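Local coordinates for mevalonate diphosphate decarboxylase (Legionella pneumophila, PDB 3LTO), which probably catalyses the ATP-dependent decarboxylation of mevalonate 5-diphosphate to isopentenyl diphosphate, a step of isoprenoid biosynthesis, at residues Phe87-Phe93 with Leu125-Lys131; Gly275-Val279 with Leu290-Gln296. All coordinates share one frame; numbering follows the deposited sequence.

Two ways of tying a helix-to-strand connection to a neighbouring element appear here, one in each part of a GHMP-type chain. Interaction 1 comes first in sequence and sits in the N-terminal region, where the link from helix 71-87 to strand 93-99 packs on the end of helix 110-129. Interaction 2 follows in the C-terminal region, where the link from helix 258-274 to strand 279-281 meets strand 288-292 of the four-stranded antiparallel sheet. Their centres lie about 46 Å apart, on opposite sides of the chain's centre, and they share no helix, strand or sheet. Each is thus local to its own region, the first held by apolar packing, the second by a strand pair, a proline-tyrosine contact and a salt-bridge network.

Interaction 1: Phe87-Phe93 with Leu125-Lys131; sequences FGYVGGF and LSELTQK
The ring of F87 lies over the side chain of L125, and this apolar pair shows how a helix end can be fitted to the last turn of another helix. L125 CB makes a CH-pi contact over one ring face, 3.7 Å from the centroid of the F87 ring and 18° from its normal. At the edge of the same ring, near its plane, stands K131 CB.

L125 also serves the aromatic residues further along. Its CD1 branch stays with F87, whereas its CD2 branch reaches Y89, with L125 CD2 3.8 Å from Y89 CG. Y89 carries CG anti to its backbone N (chi1 -180°), which sends the phenol across the last helical turn, from L125 to L128, Y89 OH lying 3.7 Å from L128 CD1. That methyl also abuts the edge of the F93 ring, in its plane, with L128 CD1 3.6 Å from F93 CZ. T129 CG2 fills in beside Y89 CD1 at 4.0 Å. W3 of strand 2-12 and L45 of strand 31-47 also touch F93.

The polar part is a single hydrogen bond between the segments, K131 NZ to F87 O at 3.1 Å. The lysine chain bends at chi2 and again at chi4, bringing the ammonium above the carbonyl plane, 46° out of it. The acceptor is the carbonyl of the residue before G88, whose positive phi closes helix 71-87 in a Schellman motif. Within 125-131, S126 OG bonds K131 O at 2.7 Å, bracing the turn that carries the lysine.

Chemically, branched aliphatic carbons fitted among three aromatic rings hold the two elements together, while the charged lysine closes the exposed margin and probably stabilises the C-terminal end of helix 71-87.

Interaction 2: Gly275-Val279 with Leu290-Gln296; sequences GDGPV and LLYRSDQ
V279 and L291 face each other as an antiparallel hydrogen-bonded pair, V279 N giving to L291 O at 2.8 Å and L291 N to V279 O at 2.9 Å, so that strand 279-281 joins the sheet at its outer edge. Their side chains emerge on the same face, V279 CB 4.0 Å from L291 CB, and V279 rests there on W228 and I231 of helix 228-247.

One residue earlier, P278 lies alongside Y292, both side chains pointing the same way. P278 CB sits over one face of the phenol, 3.6 Å from the Y292 ring centroid and 19° from the normal, a CH-pi contact offset toward the rim at CE1 and CZ. Helix 297-308 also packs against this tyrosine, through A300 and F303.

Beyond the strand the contact turns polar. D276 meets R293 almost coplanar, carboxylate and guanidinium planes 7° apart, in a salt bridge with D276 OD1 2.8 Å from R293 NH2. The other terminal guanidinium nitrogen, R293 NH1, pairs with D295 OD1 at 2.6 Å, which makes the arginine the hub of a three-residue network; W228 adds a cation-pi contact.

Q296, the N-cap residue of helix 297-308, uses both ends of its amide. NE2 gives to G277 O at 2.9 Å and, weakly, to D276 OD2, while OE1 accepts R293 N through a lone pair at 2.7 Å. With chi2 at -177° the Q296 chain stays straight, carrying the amide across to the other segment.

With both amide ends engaged, the rotation of the Q296 head group is fixed, and G277 O gains a second donor in W228 NE1. R293, placed between two aspartates, probably offsets their mutual repulsion and favours their charged forms.

Interaction 1: Phe87-Phe93 with Leu125-Lys131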
loop_
_atom_site.group_PDB
_atom_site.type_symbol
_atom_site.label_atom_id
_atom_site.label_comp_id
_atom_site.label_asym_id
_atom_site.label_seq_id
_atom_site.Cartn_x
_atom_site.Cartn_y
_atom_site.Cartn_z
ATOM N N PHE A 87 18.809 5.136 9.121
ATOM C CA PHE A 87 19.102 5.365 10.536
ATOM C C PHE A 87 20.024 6.564 10.742
ATOM O O PHE A 87 20.300 6.946 11.876
ATOM C CB PHE A 87 19.756 4.122 11.151
ATOM C CG PHE A 87 18.788 3.022 11.492
ATOM C CD1 PHE A 87 18.237 2.938 12.769
ATOM C CD2 PHE A 87 18.438 2.066 10.543
ATOM C CE1 PHE A 87 17.352 1.913 13.099
ATOM C CE2 PHE A 87 17.557 1.040 10.858
ATOM C CZ PHE A 87 17.012 0.961 12.140
ATOM N N GLY A 88 20.503 7.150 9.647
ATOM C CA GLY A 88 21.401 8.292 9.747
ATOM C C GLY A 88 22.758 7.920 10.322
ATOM O O GLY A 88 23.388 8.711 11.022
ATOM N N TYR A 89 23.216 6.710 10.020
ATOM C CA TYR A 89 24.497 6.229 10.512
ATOM C C TYR A 89 25.593 6.377 9.469
ATOM O O TYR A 89 25.346 6.248 8.270
ATOM C CB TYR A 89 24.388 4.754 10.892
ATOM C CG TYR A 89 25.665 4.153 11.430
ATOM C CD1 TYR A 89 26.015 4.304 12.771
ATOM C CD2 TYR A 89 26.503 3.396 10.612
ATOM C CE1 TYR A 89 27.153 3.713 13.291
ATOM C CE2 TYR A 89 27.666 2.792 11.128
ATOM C CZ TYR A 89 27.976 2.956 12.471
ATOM O OH TYR A 89 29.093 2.353 13.008
ATOM N N VAL A 90 26.810 6.637 9.935
ATOM C CA VAL A 90 27.953 6.773 9.046
ATOM C C VAL A 90 29.033 5.821 9.541
ATOM O O VAL A 90 29.505 5.948 10.668
ATOM C CB VAL A 90 28.517 8.211 9.046
ATOM C CG1 VAL A 90 29.722 8.298 8.093
ATOM C CG2 VAL A 90 27.432 9.203 8.618
ATOM N N GLY A 91 29.414 4.865 8.703
ATOM C CA GLY A 91 30.433 3.901 9.090
ATOM C C GLY A 91 30.277 2.645 8.259
ATOM O O GLY A 91 29.166 2.320 7.829
ATOM N N GLY A 92 31.376 1.934 8.026
ATOM C CA GLY A 92 31.314 0.726 7.221
ATOM C C GLY A 92 31.159 -0.542 8.036
ATOM O O GLY A 92 31.418 -0.556 9.237
ATOM N N PHE A 93 30.740 -1.615 7.372
ATOM C CA PHE A 93 30.542 -2.904 8.022
ATOM C C PHE A 93 31.104 -4.024 7.161
ATOM O O PHE A 93 31.113 -3.924 5.928
ATOM C CB PHE A 93 29.046 -3.183 8.216
ATOM C CG PHE A 93 28.403 -2.383 9.308
ATOM C CD1 PHE A 93 28.453 -2.822 10.631
ATOM C CD2 PHE A 93 27.746 -1.188 9.018
ATOM C CE1 PHE A 93 27.852 -2.080 11.656
ATOM C CE2 PHE A 93 27.144 -0.437 10.032
ATOM C CZ PHE A 93 27.197 -0.886 11.357
ATOM N N LEU A 125 22.040 -1.184 13.638
ATOM C CA LEU A 125 21.871 0.258 13.523
ATOM C C LEU A 125 21.022 0.867 14.629
ATOM O O LEU A 125 21.220 2.023 15.012
ATOM C CB LEU A 125 21.308 0.598 12.138
ATOM C CG LEU A 125 22.290 0.209 11.024
ATOM C CD1 LEU A 125 21.688 0.463 9.643
ATOM C CD2 LEU A 125 23.575 1.011 11.206
ATOM N N SER A 126 20.086 0.079 15.147
ATOM C CA SER A 126 19.223 0.510 16.235
ATOM C C SER A 126 20.064 0.741 17.502
ATOM O O SER A 126 19.970 1.790 18.137
ATOM C CB SER A 126 18.160 -0.562 16.501
ATOM O OG SER A 126 17.270 -0.162 17.524
ATOM N N GLU A 127 20.895 -0.236 17.855
ATOM C CA GLU A 127 21.737 -0.130 19.046
ATOM C C GLU A 127 22.863 0.899 18.899
ATOM O O GLU A 127 23.258 1.529 19.876
ATOM C CB GLU A 127 22.347 -1.496 19.398
ATOM C CG GLU A 127 21.330 -2.609 19.597
ATOM C CD GLU A 127 21.980 -3.946 19.913
ATOM O OE1 GLU A 127 23.203 -4.064 19.709
ATOM O OE2 GLU A 127 21.273 -4.880 20.356
ATOM N N LEU A 128 23.381 1.066 17.685
ATOM C CA LEU A 128 24.463 2.014 17.447
ATOM C C LEU A 128 24.024 3.472 17.465
ATOM O O LEU A 128 24.780 4.348 17.879
ATOM C CB LEU A 128 25.143 1.724 16.109
ATOM C CG LEU A 128 26.172 0.590 16.117
ATOM C CD1 LEU A 128 26.538 0.194 14.695
ATOM C CD2 LEU A 128 27.403 1.042 16.900
ATOM N N THR A 129 22.804 3.729 17.019
ATOM C CA THR A 129 22.288 5.089 16.964
ATOM C C THR A 129 21.335 5.411 18.110
ATOM O O THR A 129 20.923 6.556 18.277
ATOM C CB THR A 129 21.543 5.323 15.642
ATOM O OG1 THR A 129 20.448 4.402 15.549
ATOM C CG2 THR A 129 22.478 5.110 14.463
ATOM N N GLN A 130 20.989 4.394 18.894
ATOM C CA GLN A 130 20.069 4.550 20.015
ATOM C C GLN A 130 18.663 4.905 19.553
ATOM O O GLN A 130 17.922 5.587 20.256
ATOM C CB GLN A 130 20.582 5.604 21.004
ATOM C CG GLN A 130 21.615 5.067 21.986
ATOM C CD GLN A 130 22.108 6.119 22.963
ATOM O OE1 GLN A 130 22.769 7.082 22.571
ATOM N NE2 GLN A 130 21.788 5.938 24.246
ATOM N N LYS A 131 18.304 4.442 18.359
ATOM C CA LYS A 131 16.978 4.674 17.799
ATOM C C LYS A 131 16.157 3.420 18.079
ATOM O O LYS A 131 16.711 2.348 18.338
ATOM C CB LYS A 131 17.052 4.882 16.284
ATOM C CG LYS A 131 18.027 5.954 15.810
ATOM C CD LYS A 131 17.547 7.355 16.137
ATOM C CE LYS A 131 18.457 8.408 15.504
ATOM N NZ LYS A 131 18.479 8.323 14.010
#

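Interaction 2: Gly275-Val279 with Leu290-Gln296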
loop_
_atom_site.group_PDB
_atom_site.type_symbol
_atom_site.label_atom_id
_atom_site.label_comp_id
_atom_site.label_asym_id
_atom_site.label_seq_id
_atom_site.Cartn_x
_atom_site.Cartn_y
_atom_site.Cartn_z
ATOM N N GLY A 275 -5.274 -39.588 -8.111
ATOM C CA GLY A 275 -6.394 -38.724 -7.783
ATOM C C GLY A 275 -5.979 -37.729 -6.711
ATOM O O GLY A 275 -6.814 -37.068 -6.095
ATOM N N ASP A 276 -4.672 -37.627 -6.490
ATOM C CA ASP A 276 -4.118 -36.722 -5.491
ATOM C C ASP A 276 -2.619 -36.596 -5.769
ATOM O O ASP A 276 -2.013 -37.475 -6.389
ATOM C CB ASP A 276 -4.365 -37.284 -4.082
ATOM C CG ASP A 276 -3.958 -36.318 -2.976
ATOM O OD1 ASP A 276 -4.078 -35.091 -3.172
ATOM O OD2 ASP A 276 -3.531 -36.787 -1.895
ATOM N N GLY A 277 -2.022 -35.498 -5.323
ATOM C CA GLY A 277 -0.604 -35.315 -5.558
ATOM C C GLY A 277 -0.061 -34.030 -4.973
ATOM O O GLY A 277 -0.687 -33.414 -4.112
ATOM N N PRO A 278 1.113 -33.591 -5.436
ATOM C CA PRO A 278 1.713 -32.364 -4.926
ATOM C C PRO A 278 1.340 -31.100 -5.696
ATOM O O PRO A 278 0.900 -31.152 -6.846
ATOM C CB PRO A 278 3.195 -32.659 -5.047
ATOM C CG PRO A 278 3.253 -33.358 -6.364
ATOM C CD PRO A 278 2.067 -34.315 -6.298
ATOM N N VAL A 279 1.508 -29.961 -5.040
ATOM C CA VAL A 279 1.275 -28.689 -5.689
ATOM C C VAL A 279 2.661 -28.442 -6.283
ATOM O O VAL A 279 3.674 -28.744 -5.643
ATOM C CB VAL A 279 0.890 -27.608 -4.663
ATOM C CG1 VAL A 279 1.109 -26.220 -5.250
ATOM C CG2 VAL A 279 -0.575 -27.791 -4.262
ATOM N N LEU A 290 8.047 -29.035 -5.256
ATOM C CA LEU A 290 6.910 -29.846 -4.884
ATOM C C LEU A 290 6.471 -29.420 -3.485
ATOM O O LEU A 290 7.304 -29.143 -2.624
ATOM C CB LEU A 290 7.285 -31.328 -4.860
ATOM C CG LEU A 290 7.839 -31.999 -6.119
ATOM C CD1 LEU A 290 7.920 -33.503 -5.871
ATOM C CD2 LEU A 290 6.926 -31.710 -7.319
ATOM N N LEU A 291 5.160 -29.361 -3.277
ATOM C CA LEU A 291 4.579 -29.009 -1.988
ATOM C C LEU A 291 3.510 -30.043 -1.692
ATOM O O LEU A 291 2.604 -30.265 -2.503
ATOM C CB LEU A 291 3.965 -27.606 -2.028
ATOM C CG LEU A 291 4.975 -26.457 -2.033
ATOM C CD1 LEU A 291 4.249 -25.131 -2.200
ATOM C CD2 LEU A 291 5.767 -26.476 -0.730
ATOM N N TYR A 292 3.634 -30.689 -0.537
ATOM C CA TYR A 292 2.704 -31.729 -0.108
ATOM C C TYR A 292 2.073 -31.331 1.211
ATOM O O TYR A 292 2.678 -30.606 1.996
ATOM C CB TYR A 292 3.445 -33.050 0.122
ATOM C CG TYR A 292 3.916 -33.779 -1.113
ATOM C CD1 TYR A 292 3.052 -34.599 -1.832
ATOM C CD2 TYR A 292 5.241 -33.687 -1.534
ATOM C CE1 TYR A 292 3.496 -35.313 -2.938
ATOM C CE2 TYR A 292 5.698 -34.400 -2.639
ATOM C CZ TYR A 292 4.821 -35.211 -3.334
ATOM O OH TYR A 292 5.267 -35.928 -4.419
ATOM N N ARG A 293 0.859 -31.817 1.450
ATOM C CA ARG A 293 0.166 -31.552 2.701
ATOM C C ARG A 293 0.845 -32.379 3.792
ATOM O O ARG A 293 1.487 -33.387 3.502
ATOM C CB ARG A 293 -1.300 -31.977 2.600
ATOM C CG ARG A 293 -2.160 -31.094 1.728
ATOM C CD ARG A 293 -3.625 -31.494 1.817
ATOM N NE ARG A 293 -4.031 -32.326 0.691
ATOM C CZ ARG A 293 -3.858 -33.638 0.621
ATOM N NH1 ARG A 293 -3.297 -34.286 1.625
ATOM N NH2 ARG A 293 -4.221 -34.293 -0.469
ATOM N N SER A 294 0.700 -31.959 5.045
ATOM C CA SER A 294 1.302 -32.686 6.159
ATOM C C SER A 294 0.778 -34.117 6.200
ATOM O O SER A 294 1.453 -35.007 6.705
ATOM C CB SER A 294 0.990 -31.993 7.483
ATOM O OG SER A 294 -0.407 -31.966 7.711
ATOM N N ASP A 295 -0.415 -34.343 5.658
ATOM C CA ASP A 295 -0.994 -35.690 5.638
ATOM C C ASP A 295 -0.630 -36.478 4.374
ATOM O O ASP A 295 -1.161 -37.562 4.144
ATOM C CB ASP A 295 -2.520 -35.629 5.757
ATOM C CG ASP A 295 -3.185 -35.122 4.493
ATOM O OD1 ASP A 295 -3.018 -33.934 4.167
ATOM O OD2 ASP A 295 -3.871 -35.916 3.816
ATOM N N GLN A 296 0.269 -35.942 3.558
ATOM C CA GLN A 296 0.666 -36.628 2.335
ATOM C C GLN A 296 2.068 -37.218 2.412
ATOM O O GLN A 296 2.643 -37.565 1.378
ATOM C CB GLN A 296 0.614 -35.675 1.140
ATOM C CG GLN A 296 -0.763 -35.320 0.634
ATOM C CD GLN A 296 -0.688 -34.438 -0.604
ATOM O OE1 GLN A 296 -0.112 -33.356 -0.564
ATOM N NE2 GLN A 296 -1.259 -34.906 -1.709
#